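Local coordinates for protein desulfoferrodoxin (Rbo) (Treponema pallidum subsp. pallidum str. Nichols, PDB 1Y07) that probably reduces superoxide to hydrogen peroxide at a mononuclear iron centre, as a class III superoxide reductase of the desulfoferrodoxin family, at residues E117-N120 against L121-V124. Numbering follows the deposited sequence.
Sequences EFCN and LHGV. With FE (Fe (III) ion), chain H.
Cys119, at the end of its strand, and His122, in the turn that follows, bind the same iron. Cys119 SG sits 2.1 Å from the iron, and His122 ND1 binds it at the same distance. SG lies at the edge of the imidazole, in the ring plane, on the side of ND1. The cysteine side chain extends with SG anti to the backbone N (chi1 163°), which carries the sulfur toward the turn and the metal. Two weak hydrogen bonds reach the sulfur from the turn backbone: Leu121 N to Cys119 SG at 3.3 Å, and His122 N to Cys119 SG at 3.2 Å. They probably draw electron density from the sulfur and may tune the iron-sulfur bond. His50, His70 and His76 complete the site, the four-histidine, one-cysteine centre of superoxide reductases.

The turn joins strands 112-119 and 123-127 of an antiparallel sheet as a beta hairpin. Cys119 and Gly123 form a hydrogen-bonded pair. Cys119 N to Gly123 O is 2.9 Å, and Gly123 N bonds back to Cys119 O. Two residues, His122 and Gly123, stand opposite the single Cys119, which makes this a classic beta bulge in the hairpin.

The strand side is well packed: Glu117 and Val124 are buried. The Phe118 ring meets the Gly123 backbone at a slant, with CE1 3.6 Å from Gly123 CA. Phe118 CD1 also touches Val124 CG2 at 3.8 Å, while Trp80 meets the ring from the adjacent strand. Val124 CA makes a CH...O contact with Glu117 O.

The turn end is more open. Leu121 is exposed; His122 is exposed too, but the iron fixes its ring. The side chains of Asn120 and Leu121 run side by side, with Asn120 ND2 3.4 Å from Leu121 CD2. Asn120 OD1 accepts a hydrogen bond from Tyr77 N.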
ATOM      1  N   GLU B 117       1.077  12.810   0.013  1.00 15.93           N
ATOM      2  CA  GLU B 117       0.778  13.064   1.447  1.00 15.19           C
ATOM      3  C   GLU B 117      -0.647  13.529   1.573  1.00 16.05           C
ATOM      4  O   GLU B 117      -1.145  14.229   0.694  1.00 15.84           O
ATOM      5  CB  GLU B 117       1.741  14.072   2.081  1.00 15.36           C
ATOM      6  CG  GLU B 117       1.609  15.494   1.574  1.00 14.65           C
ATOM      7  CD  GLU B 117       0.547  16.350   2.277  1.00 16.41           C
ATOM      8  OE1 GLU B 117       0.384  17.534   1.904  1.00 18.18           O
ATOM      9  OE2 GLU B 117      -0.161  15.875   3.160  1.00 17.61           O
ATOM     10  N   PHE B 118      -1.322  13.125   2.639  1.00 16.59           N
ATOM     11  CA  PHE B 118      -2.672  13.582   2.944  1.00 17.36           C
ATOM     12  C   PHE B 118      -2.715  14.479   4.182  1.00 17.50           C
ATOM     13  O   PHE B 118      -2.340  14.048   5.275  1.00 16.24           O
ATOM     14  CB  PHE B 118      -3.600  12.366   3.192  1.00 18.35           C
ATOM     15  CG  PHE B 118      -5.033  12.760   3.553  1.00 20.99           C
ATOM     16  CD1 PHE B 118      -5.840  13.397   2.633  1.00 24.06           C
ATOM     17  CD2 PHE B 118      -5.555  12.486   4.809  1.00 23.10           C
ATOM     18  CE1 PHE B 118      -7.127  13.772   2.968  1.00 24.38           C
ATOM     19  CE2 PHE B 118      -6.863  12.860   5.137  1.00 23.38           C
ATOM     20  CZ  PHE B 118      -7.631  13.492   4.229  1.00 24.38           C
ATOM     21  N   CYS B 119      -3.207  15.704   3.993  1.00 17.65           N
ATOM     22  CA  CYS B 119      -3.502  16.601   5.106  1.00 19.10           C
ATOM     23  C   CYS B 119      -5.002  16.508   5.443  1.00 19.17           C
ATOM     24  O   CYS B 119      -5.855  16.479   4.571  1.00 19.05           O
ATOM     25  CB  CYS B 119      -3.103  18.019   4.752  1.00 19.45           C
ATOM     26  SG  CYS B 119      -3.859  19.272   5.833  1.00 22.12           S
ATOM     27  N   ASN B 120      -5.330  16.450   6.719  1.00 19.40           N
ATOM     28  CA  ASN B 120      -6.706  16.192   7.118  1.00 19.58           C
ATOM     29  C   ASN B 120      -7.617  17.348   6.727  1.00 19.64           C
ATOM     30  O   ASN B 120      -8.813  17.155   6.492  1.00 20.06           O
ATOM     31  CB  ASN B 120      -6.784  15.906   8.620  1.00 19.81           C
ATOM     32  CG  ASN B 120      -6.842  17.157   9.446  1.00 20.19           C
ATOM     33  OD1 ASN B 120      -5.881  17.943   9.495  1.00 18.27           O
ATOM     34  ND2 ASN B 120      -7.959  17.339  10.134  1.00 22.89           N
ATOM     35  N   LEU B 121      -7.030  18.528   6.601  1.00 20.10           N
ATOM     36  CA  LEU B 121      -7.780  19.712   6.182  1.00 20.57           C
ATOM     37  C   LEU B 121      -7.615  20.079   4.699  1.00 20.15           C
ATOM     38  O   LEU B 121      -8.527  20.653   4.129  1.00 20.74           O
ATOM     39  CB  LEU B 121      -7.397  20.923   7.052  1.00 20.77           C
ATOM     40  CG  LEU B 121      -7.688  20.819   8.557  1.00 21.24           C
ATOM     41  CD1 LEU B 121      -7.532  22.161   9.202  1.00 21.90           C
ATOM     42  CD2 LEU B 121      -9.100  20.242   8.858  1.00 21.08           C
ATOM     43  N   HIS B 122      -6.474  19.785   4.086  1.00 19.78           N
ATOM     44  CA  HIS B 122      -6.174  20.248   2.718  1.00 19.47           C
ATOM     45  C   HIS B 122      -6.112  19.119   1.652  1.00 19.52           C
ATOM     46  O   HIS B 122      -5.886  19.381   0.458  1.00 19.90           O
ATOM     47  CB  HIS B 122      -4.858  21.049   2.683  1.00 19.27           C
ATOM     48  CG  HIS B 122      -4.893  22.325   3.466  1.00 19.97           C
ATOM     49  ND1 HIS B 122      -4.449  22.421   4.770  1.00 21.37           N
ATOM     50  CD2 HIS B 122      -5.314  23.567   3.122  1.00 19.11           C
ATOM     51  CE1 HIS B 122      -4.598  23.665   5.194  1.00 19.91           C
ATOM     52  NE2 HIS B 122      -5.119  24.379   4.216  1.00 19.35           N
ATOM     53  N   GLY B 123      -6.317  17.872   2.056  1.00 19.27           N
ATOM     54  CA  GLY B 123      -6.348  16.778   1.090  1.00 18.56           C
ATOM     55  C   GLY B 123      -4.993  16.245   0.598  1.00 18.84           C
ATOM     56  O   GLY B 123      -3.958  16.436   1.246  1.00 17.36           O
ATOM     57  N   VAL B 124      -4.992  15.572  -0.554  1.00 17.81           N
ATOM     58  CA  VAL B 124      -3.769  14.926  -1.019  1.00 17.95           C
ATOM     59  C   VAL B 124      -2.942  15.825  -1.929  1.00 16.85           C
ATOM     60  O   VAL B 124      -3.500  16.561  -2.755  1.00 15.91           O
ATOM     61  CB  VAL B 124      -4.057  13.612  -1.784  1.00 18.83           C
ATOM     62  CG1 VAL B 124      -2.740  12.921  -2.171  1.00 19.58           C
ATOM     63  CG2 VAL B 124      -4.980  12.707  -0.971  1.00 20.11           C
TER
HETATM   64 FE    FE H 130      -2.993  21.230   5.780  1.00 37.48          FE